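Local coordinates for uncharacterized protein (Streptomyces malaysiense, PDB 6ZYL) that catalyses the beta-hydroxylation of thioholgamide as the non-heme monooxygenase ThoJ, and probably depends on iron and 2-oxoglutarate like other members of the phytanoyl-CoA dioxygenase family, at residues L81-A86 and E268-Q273; D106-S111 and A250-G255; T154-T159 and N223-G228. All coordinates share one frame; numbering follows the deposited sequence.

Contact 1: residues L81-A86 and E268-Q273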
ATOM      1  N   LEU A  81      -5.070   2.599 -11.574  1.00 22.60           N
ATOM      2  CA  LEU A  81      -5.937   2.347 -12.718  1.00 22.76           C
ATOM      3  C   LEU A  81      -6.304   3.619 -13.476  1.00 22.46           C
ATOM      4  O   LEU A  81      -6.819   3.517 -14.597  1.00 26.03           O
ATOM      5  CB  LEU A  81      -7.218   1.639 -12.267  1.00 21.92           C
ATOM      6  CG  LEU A  81      -7.067   0.247 -11.648  1.00 21.53           C
ATOM      7  CD1 LEU A  81      -8.444  -0.394 -11.441  1.00 24.47           C
ATOM      8  CD2 LEU A  81      -6.187  -0.660 -12.491  1.00 24.25           C
ATOM      9  N   VAL A  82      -6.046   4.792 -12.914  1.00 22.79           N
ATOM     10  CA  VAL A  82      -6.395   6.053 -13.578  1.00 23.99           C
ATOM     11  C   VAL A  82      -5.226   7.011 -13.714  1.00 27.01           C
ATOM     12  O   VAL A  82      -5.282   7.915 -14.572  1.00 29.27           O
ATOM     13  CB  VAL A  82      -7.559   6.745 -12.836  1.00 31.64           C
ATOM     14  CG1 VAL A  82      -8.833   5.934 -12.957  1.00 31.54           C
ATOM     15  CG2 VAL A  82      -7.195   6.979 -11.374  1.00 25.52           C
ATOM     16  N   ALA A  83      -4.165   6.895 -12.922  1.00 23.98           N
ATOM     17  CA  ALA A  83      -3.088   7.877 -12.895  1.00 25.84           C
ATOM     18  C   ALA A  83      -1.807   7.261 -13.440  1.00 24.05           C
ATOM     19  O   ALA A  83      -1.357   6.216 -12.955  1.00 24.13           O
ATOM     20  CB  ALA A  83      -2.860   8.400 -11.475  1.00 25.77           C
ATOM     21  N   SER A  84      -1.214   7.924 -14.434  1.00 26.38           N
ATOM     22  CA  SER A  84      -0.024   7.381 -15.079  1.00 28.13           C
ATOM     23  C   SER A  84       1.141   7.267 -14.103  1.00 23.56           C
ATOM     24  O   SER A  84       1.929   6.317 -14.175  1.00 23.60           O
ATOM     25  CB  SER A  84       0.363   8.251 -16.274  1.00 30.17           C
ATOM     26  OG  SER A  84      -0.598   8.147 -17.311  1.00 42.24           O
ATOM     27  N   TRP A  85       1.275   8.229 -13.184  1.00 23.11           N
ATOM     28  CA  TRP A  85       2.388   8.179 -12.241  1.00 24.10           C
ATOM     29  C   TRP A  85       2.280   6.962 -11.330  1.00 22.20           C
ATOM     30  O   TRP A  85       3.289   6.318 -11.020  1.00 23.60           O
ATOM     31  CB  TRP A  85       2.449   9.468 -11.417  1.00 23.29           C
ATOM     32  CG  TRP A  85       1.318   9.648 -10.451  1.00 22.97           C
ATOM     33  CD1 TRP A  85       0.166  10.344 -10.663  1.00 22.30           C
ATOM     34  CD2 TRP A  85       1.233   9.132  -9.116  1.00 22.90           C
ATOM     35  NE1 TRP A  85      -0.634  10.290  -9.548  1.00 22.77           N
ATOM     36  CE2 TRP A  85      -0.002   9.550  -8.584  1.00 22.61           C
ATOM     37  CE3 TRP A  85       2.081   8.352  -8.321  1.00 26.23           C
ATOM     38  CZ2 TRP A  85      -0.412   9.218  -7.296  1.00 23.33           C
ATOM     39  CZ3 TRP A  85       1.671   8.020  -7.042  1.00 25.26           C
ATOM     40  CH2 TRP A  85       0.437   8.456  -6.541  1.00 24.82           C
ATOM     41  N   ALA A  86       1.062   6.626 -10.896  1.00 21.89           N
ATOM     42  CA  ALA A  86       0.874   5.439 -10.070  1.00 21.25           C
ATOM     43  C   ALA A  86       1.047   4.169 -10.892  1.00 22.05           C
ATOM     44  O   ALA A  86       1.665   3.202 -10.433  1.00 23.06           O
ATOM     45  CB  ALA A  86      -0.502   5.470  -9.409  1.00 22.09           C
ATOM     46  N   GLU A 268      -4.391   3.804 -20.391  1.00 35.46           N
ATOM     47  CA  GLU A 268      -3.661   4.257 -21.569  1.00 41.17           C
ATOM     48  C   GLU A 268      -3.142   5.678 -21.387  1.00 39.11           C
ATOM     49  O   GLU A 268      -2.068   6.017 -21.898  1.00 40.75           O
ATOM     50  CB  GLU A 268      -4.554   4.175 -22.807  1.00 44.37           C
ATOM     51  CG  GLU A 268      -5.040   2.774 -23.132  1.00 51.73           C
ATOM     52  CD  GLU A 268      -3.921   1.864 -23.601  1.00 50.83           C
ATOM     53  OE1 GLU A 268      -3.004   2.353 -24.294  1.00 60.27           O
ATOM     54  OE2 GLU A 268      -3.959   0.658 -23.276  1.00 58.75           O
ATOM     55  N   SER A 269      -3.885   6.516 -20.670  1.00 35.14           N
ATOM     56  CA  SER A 269      -3.458   7.876 -20.373  1.00 38.40           C
ATOM     57  C   SER A 269      -4.218   8.353 -19.146  1.00 34.00           C
ATOM     58  O   SER A 269      -5.226   7.762 -18.750  1.00 37.37           O
ATOM     59  CB  SER A 269      -3.693   8.816 -21.560  1.00 34.29           C
ATOM     60  OG  SER A 269      -5.047   8.791 -21.973  1.00 41.41           O
ATOM     61  N   ASP A 270      -3.719   9.433 -18.549  1.00 32.95           N
ATOM     62  CA  ASP A 270      -4.328   9.978 -17.342  1.00 37.73           C
ATOM     63  C   ASP A 270      -5.808  10.257 -17.560  1.00 40.87           C
ATOM     64  O   ASP A 270      -6.186  10.984 -18.483  1.00 36.21           O
ATOM     65  CB  ASP A 270      -3.605  11.261 -16.925  1.00 40.51           C
ATOM     66  CG  ASP A 270      -2.272  10.992 -16.257  1.00 41.81           C
ATOM     67  OD1 ASP A 270      -2.258  10.342 -15.190  1.00 36.15           O
ATOM     68  OD2 ASP A 270      -1.235  11.432 -16.798  1.00 53.75           O
ATOM     69  N   PHE A 271      -6.645   9.670 -16.705  1.00 40.70           N
ATOM     70  CA  PHE A 271      -8.088   9.893 -16.712  1.00 40.65           C
ATOM     71  C   PHE A 271      -8.733   9.555 -18.055  1.00 39.94           C
ATOM     72  O   PHE A 271      -9.797  10.091 -18.387  1.00 43.25           O
ATOM     73  CB  PHE A 271      -8.422  11.340 -16.326  1.00 39.80           C
ATOM     74  CG  PHE A 271      -7.718  11.817 -15.087  1.00 38.19           C
ATOM     75  CD1 PHE A 271      -7.877  11.148 -13.885  1.00 37.04           C
ATOM     76  CD2 PHE A 271      -6.897  12.933 -15.123  1.00 39.71           C
ATOM     77  CE1 PHE A 271      -7.231  11.582 -12.743  1.00 37.96           C
ATOM     78  CE2 PHE A 271      -6.248  13.373 -13.984  1.00 41.06           C
ATOM     79  CZ  PHE A 271      -6.416  12.695 -12.792  1.00 40.39           C
ATOM     80  N   ASP A 272      -8.113   8.676 -18.838  1.00 39.02           N
ATOM     81  CA  ASP A 272      -8.740   8.197 -20.063  1.00 39.07           C
ATOM     82  C   ASP A 272     -10.099   7.588 -19.740  1.00 40.71           C
ATOM     83  O   ASP A 272     -10.252   6.863 -18.752  1.00 36.23           O
ATOM     84  CB  ASP A 272      -7.835   7.174 -20.746  1.00 39.54           C
ATOM     85  CG  ASP A 272      -8.555   6.379 -21.809  1.00 43.32           C
ATOM     86  OD1 ASP A 272      -8.929   6.967 -22.845  1.00 52.31           O
ATOM     87  OD2 ASP A 272      -8.742   5.163 -21.608  1.00 48.90           O
ATOM     88  N   GLN A 273     -11.096   7.893 -20.576  1.00 38.11           N
ATOM     89  CA  GLN A 273     -12.474   7.540 -20.238  1.00 35.80           C
ATOM     90  C   GLN A 273     -12.629   6.042 -20.009  1.00 33.89           C
ATOM     91  O   GLN A 273     -13.370   5.618 -19.112  1.00 33.95           O
ATOM     92  CB  GLN A 273     -13.425   8.013 -21.337  1.00 38.87           C
ATOM     93  CG  GLN A 273     -14.901   7.872 -20.980  1.00 39.34           C
ATOM     94  CD  GLN A 273     -15.290   8.673 -19.749  1.00 43.08           C
ATOM     95  OE1 GLN A 273     -15.082   9.885 -19.690  1.00 42.95           O
ATOM     96  NE2 GLN A 273     -15.861   7.996 -18.758  1.00 43.01           N
TER
HETATM   97  O   HOH W   1      -1.153  10.460 -19.493  1.00 50.88           O
HETATM   98  O   HOH W   2       0.096  11.149 -13.847  1.00 32.12           O
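Asp270 and Phe271 lie against the start of helix 84-90 and exchange two nearly straight hydrogen bonds with it and with the turn just before it. Ser84 N, the first amide of the helix, gives its hydrogen to Asp270 OD1 at 2.7 Å (177° at the hydrogen). The donor stands above the carboxylate plane, about 40° out of it. Ala83 holds the N-cap position but has no polar side chain, so a carboxylate from far along the chain supplies the acceptor; the helix dipole would probably favour its negative charge. Phe271 N donates to Val82 O at 3.1 Å, in the carbonyl plane, and the same oxygen takes a CA-H...O contact from Asp270 CA.

Two waters complete the grip on the carboxylate. One donates to Asp270 OD2 at 2.9 Å, accepts from Asp270 N and is hydrogen-bonded to Ser84 OG. The other donates to Asp270 OD1 and accepts from Trp85 N at 3.2 Å, so the second helix amide reaches the carboxylate through water. Both carboxylate oxygens thus have partners. The group is delivered by a first torsion that sets CG beside the backbone N and anti to the carbonyl carbon (chi1 -77°). Asp270 and Phe271 are the central residues of a type II turn from Ser269 to Asp272, closed by Asp272 N on Ser269 O at 3.0 Å.

Asp272 in turn N-caps helix 273-295 through a weak bond from its OD2 to Ala275 N, and Val82 packs on Phe279 of that helix. The Phe271 side chain rests on Tyr59 and Val63 of helix 46-66, and Trp85 meets Tyr59 and Phe232 of strand 229-237 edge-to-face.

Contact 2: residues D106-S111 and A250-G255; sequences DLLVWS and ALLVRG
Leu107 O is gripped by two consecutive amides, Val253 N at 3.1 Å and Arg254 N at 3.2 Å, both arriving from the same face of its carbonyl plane and tilted about 30° from it. This is a classic beta bulge: Val253 and Arg254 together face Leu107, and the register of the antiparallel pair shifts by one residue. Leu107 N returns a bond to Arg254 O from above that carbonyl's plane. Beyond the bulge, Val109 and Leu251 form a regular hydrogen-bonded pair, with Val109 N on Leu251 O at 2.7 Å and Leu251 N on Val109 O at 2.9 Å.

The extra residue, Val253, is wedged between two side chains of the facing strand. Its CG1 meets Val109 CG2 at 3.6 Å, the two side chains crossing at about a right angle, while CG2 lies 3.8 Å from Leu107 CB. With chi1 at -62°, CG1 is anti to the carbonyl carbon and CG2 falls between the backbone N and that carbon, which sends the two methyls to separate neighbours. Leu107 and Arg254 run side by side, and the guanidinium continues to a salt bridge with Asp97 of helix 93-103. Leu108 CB lies 4.1 Å from Ala250 CB, and Leu108 shares the other face with Leu252.

Strands 107-117 and 249-254 are neighbours in the major sheet of the double-stranded beta-helix fold of this family. The hydrogen bonds across this pair all run between backbone atoms, while the side chains meet largely through aliphatic carbons; the one charged side chain from the bulge pins the strand to a helix.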
ATOM      1  N   ASP A 106       4.695 -14.984  -9.894  1.00 28.77           N
ATOM      2  CA  ASP A 106       3.325 -14.654 -10.273  1.00 28.34           C
ATOM      3  C   ASP A 106       2.812 -13.579  -9.325  1.00 25.26           C
ATOM      4  O   ASP A 106       2.614 -13.837  -8.132  1.00 22.29           O
ATOM      5  CB  ASP A 106       2.433 -15.891 -10.235  1.00 29.67           C
ATOM      6  CG  ASP A 106       2.953 -17.009 -11.117  1.00 31.50           C
ATOM      7  OD1 ASP A 106       3.390 -16.719 -12.249  1.00 31.32           O
ATOM      8  OD2 ASP A 106       2.925 -18.176 -10.678  1.00 40.28           O
ATOM      9  N   LEU A 107       2.578 -12.381  -9.860  1.00 24.18           N
ATOM     10  CA  LEU A 107       2.255 -11.232  -9.028  1.00 25.03           C
ATOM     11  C   LEU A 107       1.096 -10.438  -9.608  1.00 23.51           C
ATOM     12  O   LEU A 107       0.959 -10.315 -10.827  1.00 23.11           O
ATOM     13  CB  LEU A 107       3.469 -10.306  -8.881  1.00 25.70           C
ATOM     14  CG  LEU A 107       4.755 -10.910  -8.318  1.00 24.57           C
ATOM     15  CD1 LEU A 107       5.902  -9.911  -8.427  1.00 26.35           C
ATOM     16  CD2 LEU A 107       4.554 -11.343  -6.877  1.00 23.53           C
ATOM     17  N   LEU A 108       0.275  -9.889  -8.714  1.00 22.61           N
ATOM     18  CA  LEU A 108      -0.793  -8.974  -9.074  1.00 24.00           C
ATOM     19  C   LEU A 108      -0.777  -7.801  -8.105  1.00 21.32           C
ATOM     20  O   LEU A 108      -0.380  -7.942  -6.946  1.00 21.01           O
ATOM     21  CB  LEU A 108      -2.163  -9.657  -9.030  1.00 22.82           C
ATOM     22  CG  LEU A 108      -2.363 -10.883  -9.919  1.00 25.00           C
ATOM     23  CD1 LEU A 108      -2.236 -12.147  -9.090  1.00 25.82           C
ATOM     24  CD2 LEU A 108      -3.715 -10.815 -10.607  1.00 29.26           C
ATOM     25  N   VAL A 109      -1.208  -6.642  -8.593  1.00 19.04           N
ATOM     26  CA  VAL A 109      -1.420  -5.473  -7.748  1.00 22.00           C
ATOM     27  C   VAL A 109      -2.869  -5.492  -7.278  1.00 21.23           C
ATOM     28  O   VAL A 109      -3.797  -5.426  -8.092  1.00 20.92           O
ATOM     29  CB  VAL A 109      -1.100  -4.171  -8.498  1.00 22.88           C
ATOM     30  CG1 VAL A 109      -1.484  -2.967  -7.645  1.00 20.30           C
ATOM     31  CG2 VAL A 109       0.374  -4.121  -8.874  1.00 22.79           C
ATOM     32  N   TRP A 110      -3.066  -5.586  -5.965  1.00 20.99           N
ATOM     33  CA  TRP A 110      -4.402  -5.680  -5.393  1.00 21.93           C
ATOM     34  C   TRP A 110      -4.971  -4.326  -4.994  1.00 21.11           C
ATOM     35  O   TRP A 110      -6.188  -4.130  -5.077  1.00 20.08           O
ATOM     36  CB  TRP A 110      -4.375  -6.613  -4.177  1.00 19.88           C
ATOM     37  CG  TRP A 110      -5.716  -6.872  -3.571  1.00 19.83           C
ATOM     38  CD1 TRP A 110      -6.669  -7.738  -4.024  1.00 22.06           C
ATOM     39  CD2 TRP A 110      -6.251  -6.267  -2.392  1.00 20.11           C
ATOM     40  NE1 TRP A 110      -7.767  -7.706  -3.198  1.00 20.55           N
ATOM     41  CE2 TRP A 110      -7.536  -6.809  -2.188  1.00 20.10           C
ATOM     42  CE3 TRP A 110      -5.771  -5.313  -1.488  1.00 20.07           C
ATOM     43  CZ2 TRP A 110      -8.346  -6.430  -1.121  1.00 21.35           C
ATOM     44  CZ3 TRP A 110      -6.575  -4.939  -0.429  1.00 21.59           C
ATOM     45  CH2 TRP A 110      -7.850  -5.496  -0.254  1.00 23.12           C
ATOM     46  N   SER A 111      -4.126  -3.388  -4.571  1.00 20.11           N
ATOM     47  CA  SER A 111      -4.593  -2.050  -4.235  1.00 21.65           C
ATOM     48  C   SER A 111      -3.407  -1.097  -4.197  1.00 21.37           C
ATOM     49  O   SER A 111      -2.250  -1.518  -4.121  1.00 19.96           O
ATOM     50  CB  SER A 111      -5.323  -2.033  -2.888  1.00 22.82           C
ATOM     51  OG  SER A 111      -4.406  -1.877  -1.818  1.00 25.13           O
ATOM     52  N   ALA A 250      -7.979  -7.427  -9.571  1.00 19.22           N
ATOM     53  CA  ALA A 250      -6.586  -7.062  -9.359  1.00 23.14           C
ATOM     54  C   ALA A 250      -5.922  -6.939 -10.722  1.00 24.10           C
ATOM     55  O   ALA A 250      -6.480  -7.349 -11.743  1.00 21.47           O
ATOM     56  CB  ALA A 250      -5.866  -8.091  -8.481  1.00 21.80           C
ATOM     57  N   LEU A 251      -4.720  -6.369 -10.728  1.00 24.08           N
ATOM     58  CA  LEU A 251      -3.985  -6.100 -11.959  1.00 23.52           C
ATOM     59  C   LEU A 251      -2.801  -7.051 -12.067  1.00 21.68           C
ATOM     60  O   LEU A 251      -1.909  -7.041 -11.212  1.00 21.89           O
ATOM     61  CB  LEU A 251      -3.507  -4.649 -12.008  1.00 22.49           C
ATOM     62  CG  LEU A 251      -2.732  -4.256 -13.267  1.00 24.21           C
ATOM     63  CD1 LEU A 251      -3.623  -4.355 -14.498  1.00 24.54           C
ATOM     64  CD2 LEU A 251      -2.150  -2.857 -13.131  1.00 23.79           C
ATOM     65  N   LEU A 252      -2.793  -7.858 -13.124  1.00 22.48           N
ATOM     66  CA  LEU A 252      -1.685  -8.769 -13.371  1.00 23.75           C
ATOM     67  C   LEU A 252      -0.447  -7.985 -13.785  1.00 23.95           C
ATOM     68  O   LEU A 252      -0.496  -7.176 -14.716  1.00 23.07           O
ATOM     69  CB  LEU A 252      -2.072  -9.766 -14.460  1.00 30.21           C
ATOM     70  CG  LEU A 252      -1.042 -10.797 -14.912  1.00 28.69           C
ATOM     71  CD1 LEU A 252      -0.761 -11.786 -13.805  1.00 26.57           C
ATOM     72  CD2 LEU A 252      -1.554 -11.505 -16.165  1.00 31.74           C
ATOM     73  N   VAL A 253       0.661  -8.221 -13.087  1.00 23.55           N
ATOM     74  CA  VAL A 253       1.913  -7.542 -13.397  1.00 25.88           C
ATOM     75  C   VAL A 253       3.064  -8.503 -13.662  1.00 24.85           C
ATOM     76  O   VAL A 253       4.020  -8.116 -14.357  1.00 28.17           O
ATOM     77  CB  VAL A 253       2.298  -6.547 -12.282  1.00 22.27           C
ATOM     78  CG1 VAL A 253       1.239  -5.454 -12.156  1.00 24.47           C
ATOM     79  CG2 VAL A 253       2.488  -7.262 -10.951  1.00 23.18           C
ATOM     80  N   ARG A 254       3.027  -9.728 -13.144  1.00 25.97           N
ATOM     81  CA  ARG A 254       4.008 -10.754 -13.476  1.00 30.26           C
ATOM     82  C   ARG A 254       3.292 -12.090 -13.600  1.00 29.98           C
ATOM     83  O   ARG A 254       2.438 -12.421 -12.773  1.00 28.24           O
ATOM     84  CB  ARG A 254       5.115 -10.853 -12.420  1.00 30.26           C
ATOM     85  CG  ARG A 254       6.115  -9.708 -12.450  1.00 36.87           C
ATOM     86  CD  ARG A 254       7.158  -9.896 -13.546  1.00 43.99           C
ATOM     87  NE  ARG A 254       8.154  -8.827 -13.539  1.00 41.24           N
ATOM     88  CZ  ARG A 254       9.269  -8.846 -12.816  1.00 31.75           C
ATOM     89  NH1 ARG A 254       9.545  -9.883 -12.038  1.00 34.16           N
ATOM     90  NH2 ARG A 254      10.114  -7.827 -12.875  1.00 36.35           N
ATOM     91  N   GLY A 255       3.644 -12.853 -14.628  1.00 33.22           N
ATOM     92  CA  GLY A 255       2.997 -14.125 -14.874  1.00 28.19           C
ATOM     93  C   GLY A 255       1.766 -13.986 -15.745  1.00 29.00           C
ATOM     94  O   GLY A 255       1.486 -12.938 -16.338  1.00 30.55           O
TER

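Contact 3: residues T154-T159 and N223-G228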
ATOM      1  N   THR A 154      11.521  10.538   8.157  1.00 21.97           N
ATOM      2  CA  THR A 154      12.445  10.871   9.231  1.00 21.66           C
ATOM      3  C   THR A 154      11.796  10.542  10.567  1.00 22.45           C
ATOM      4  O   THR A 154      10.616  10.189  10.641  1.00 23.11           O
ATOM      5  CB  THR A 154      12.831  12.354   9.191  1.00 20.62           C
ATOM      6  OG1 THR A 154      11.768  13.138   9.749  1.00 23.26           O
ATOM      7  CG2 THR A 154      13.090  12.807   7.761  1.00 22.93           C
ATOM      8  N   ILE A 155      12.576  10.676  11.641  1.00 21.56           N
ATOM      9  CA  ILE A 155      12.039  10.400  12.967  1.00 20.51           C
ATOM     10  C   ILE A 155      10.975  11.403  13.384  1.00 21.12           C
ATOM     11  O   ILE A 155      10.254  11.156  14.359  1.00 23.42           O
ATOM     12  CB  ILE A 155      13.151  10.374  14.038  1.00 22.45           C
ATOM     13  CG1 ILE A 155      13.814  11.746  14.176  1.00 22.04           C
ATOM     14  CG2 ILE A 155      14.190   9.313  13.708  1.00 22.59           C
ATOM     15  CD1 ILE A 155      14.610  11.914  15.468  1.00 23.94           C
ATOM     16  N   ALA A 156      10.857  12.529  12.675  1.00 22.10           N
ATOM     17  CA  ALA A 156       9.993  13.617  13.105  1.00 23.41           C
ATOM     18  C   ALA A 156       8.865  13.967  12.143  1.00 23.78           C
ATOM     19  O   ALA A 156       7.951  14.695  12.544  1.00 24.59           O
ATOM     20  CB  ALA A 156      10.823  14.888  13.354  1.00 26.33           C
ATOM     21  N   ASN A 157       8.886  13.486  10.901  1.00 22.95           N
ATOM     22  CA  ASN A 157       7.865  13.864   9.933  1.00 24.42           C
ATOM     23  C   ASN A 157       6.727  12.850   9.853  1.00 24.93           C
ATOM     24  O   ASN A 157       6.038  12.777   8.830  1.00 25.90           O
ATOM     25  CB  ASN A 157       8.500  14.105   8.558  1.00 21.46           C
ATOM     26  CG  ASN A 157       8.835  12.827   7.812  1.00 21.47           C
ATOM     27  OD1 ASN A 157       8.874  11.738   8.382  1.00 22.60           O
ATOM     28  ND2 ASN A 157       9.091  12.962   6.517  1.00 25.35           N
ATOM     29  N   GLY A 158       6.502  12.085  10.922  1.00 26.35           N
ATOM     30  CA  GLY A 158       5.323  11.247  11.033  1.00 27.91           C
ATOM     31  C   GLY A 158       5.467   9.878  10.408  1.00 29.22           C
ATOM     32  O   GLY A 158       4.516   9.351   9.822  1.00 29.84           O
ATOM     33  N   THR A 159       6.642   9.278  10.539  1.00 30.29           N
ATOM     34  CA  THR A 159       6.885   8.023   9.853  1.00 29.81           C
ATOM     35  C   THR A 159       6.243   6.854  10.601  1.00 27.68           C
ATOM     36  O   THR A 159       5.784   6.971  11.742  1.00 25.88           O
ATOM     37  CB  THR A 159       8.385   7.779   9.683  1.00 31.31           C
ATOM     38  OG1 THR A 159       8.589   6.711   8.748  1.00 25.89           O
ATOM     39  CG2 THR A 159       9.028   7.415  11.013  1.00 27.83           C
ATOM     40  N   ASN A 223       3.257  14.347  12.169  1.00 30.54           N
ATOM     41  CA  ASN A 223       4.294  15.046  11.420  1.00 30.03           C
ATOM     42  C   ASN A 223       4.595  16.355  12.139  1.00 32.90           C
ATOM     43  O   ASN A 223       3.770  17.275  12.140  1.00 29.98           O
ATOM     44  CB  ASN A 223       3.847  15.290   9.983  1.00 27.35           C
ATOM     45  CG  ASN A 223       4.908  15.983   9.153  1.00 26.11           C
ATOM     46  OD1 ASN A 223       5.921  16.446   9.678  1.00 25.41           O
ATOM     47  ND2 ASN A 223       4.680  16.057   7.847  1.00 25.42           N
ATOM     48  N   GLN A 224       5.771  16.439  12.757  1.00 28.37           N
ATOM     49  CA  GLN A 224       6.159  17.605  13.537  1.00 31.37           C
ATOM     50  C   GLN A 224       6.907  18.648  12.720  1.00 30.99           C
ATOM     51  O   GLN A 224       7.367  19.644  13.289  1.00 31.87           O
ATOM     52  CB  GLN A 224       7.034  17.178  14.719  1.00 28.75           C
ATOM     53  CG  GLN A 224       6.459  16.047  15.546  1.00 29.24           C
ATOM     54  CD  GLN A 224       7.441  15.525  16.587  1.00 36.58           C
ATOM     55  OE1 GLN A 224       8.050  16.298  17.323  1.00 36.14           O
ATOM     56  NE2 GLN A 224       7.596  14.208  16.650  1.00 26.81           N
ATOM     57  N   THR A 225       7.041  18.449  11.414  1.00 27.11           N
ATOM     58  CA  THR A 225       7.831  19.323  10.564  1.00 27.29           C
ATOM     59  C   THR A 225       6.926  20.166   9.676  1.00 31.28           C
ATOM     60  O   THR A 225       5.710  19.965   9.605  1.00 29.80           O
ATOM     61  CB  THR A 225       8.805  18.509   9.702  1.00 27.35           C
ATOM     62  OG1 THR A 225       8.099  17.928   8.597  1.00 26.70           O
ATOM     63  CG2 THR A 225       9.457  17.405  10.524  1.00 26.29           C
ATOM     64  N   ASP A 226       7.550  21.119   8.986  1.00 31.30           N
ATOM     65  CA  ASP A 226       6.842  22.046   8.114  1.00 33.30           C
ATOM     66  C   ASP A 226       6.595  21.486   6.721  1.00 33.15           C
ATOM     67  O   ASP A 226       6.079  22.214   5.867  1.00 33.83           O
ATOM     68  CB  ASP A 226       7.632  23.354   8.002  1.00 33.64           C
ATOM     69  CG  ASP A 226       8.975  23.172   7.306  1.00 33.84           C
ATOM     70  OD1 ASP A 226       9.378  22.014   7.066  1.00 36.45           O
ATOM     71  OD2 ASP A 226       9.632  24.190   7.000  1.00 38.63           O
ATOM     72  N   THR A 227       6.942  20.226   6.468  1.00 31.59           N
ATOM     73  CA  THR A 227       6.842  19.641   5.139  1.00 30.46           C
ATOM     74  C   THR A 227       6.040  18.351   5.208  1.00 29.82           C
ATOM     75  O   THR A 227       6.252  17.526   6.103  1.00 25.45           O
ATOM     76  CB  THR A 227       8.232  19.374   4.554  1.00 32.74           C
ATOM     77  OG1 THR A 227       8.968  20.604   4.489  1.00 36.46           O
ATOM     78  CG2 THR A 227       8.126  18.777   3.160  1.00 31.35           C
ATOM     79  N   GLY A 228       5.122  18.184   4.260  1.00 29.21           N
ATOM     80  CA  GLY A 228       4.292  16.999   4.244  1.00 28.10           C
ATOM     81  C   GLY A 228       5.087  15.745   3.934  1.00 25.22           C
ATOM     82  O   GLY A 228       6.100  15.773   3.236  1.00 22.56           O
TER
HETATM   83  O   HOH W   3       8.605  15.503   4.439  1.00 27.36           O
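Two side-chain-capped turns meet here, an ST turn at Thr154 and an Asx turn at Asn223, in loops that precede strands 160-162 and 229-237. One direct hydrogen bond joins them: Gln224 N donates to Ala156 O at 2.8 Å, nearly along the C=O axis. Around that oxygen gather Gln224 CB and Thr225 CG2, the methyl also meeting Ala156 CB at 4.0 Å.

The Asn223 amide lies against the backbone of Asn157, its OD1 3.2 Å from Asn157 CA. CG is anti to the backbone N (chi1 -178°), which turns the carboxamide across that peptide. In the Asx turn, OD1 accepts from Thr225 N at 2.9 Å and, in its carbonyl plane on a lone pair, from Thr225 OG1 at 2.8 Å. ND2 donates to Thr227 O at 2.8 Å, with the acceptor only 7° out of the amide plane, and also to Arg117 O. Both ends of the amide are therefore held, and its flip state is fixed. A leucine in place of Asn223 would probably leave Thr225 N and Thr227 O without these mates and let the turn lose its shape beside Asn157.

Thr154 OG1 accepts from Ala156 N at 3.1 Å in the ST turn; in the same loop Thr154 N donates to Asn157 OD1 from above the carbonyl plane. Asn157 ND2 is satisfied by Asp152 O, with a weak further bond to a water that donates to Gly228 O. Gly158 follows with positive phi (87°), and a side chain there would press on Asn223 N.

In the fold
From the N terminus the chain first passes residues 81-86, entering helix 84-90, then residues 106-111 at the start of strand 107-117, then the loop 154-159. Residues 223-228 come next and close contact 3, the innermost loop. The chain crosses the large sheet in strand 229-237 before residues 250-255 close contact 2, and residues 268-273 close contact 1 just ahead of helix 273-295. The three closures nest without crossing. Contact 1 ties the turn ahead of helix 273-295 to the start of helix 84-90, contact 2 pairs neighbouring strands, and contact 3 ties two loops. Contacts 2 and 3 have centres about 32 Å apart, across the chain's centre; those of contacts 1 and 2 are about 17 Å apart.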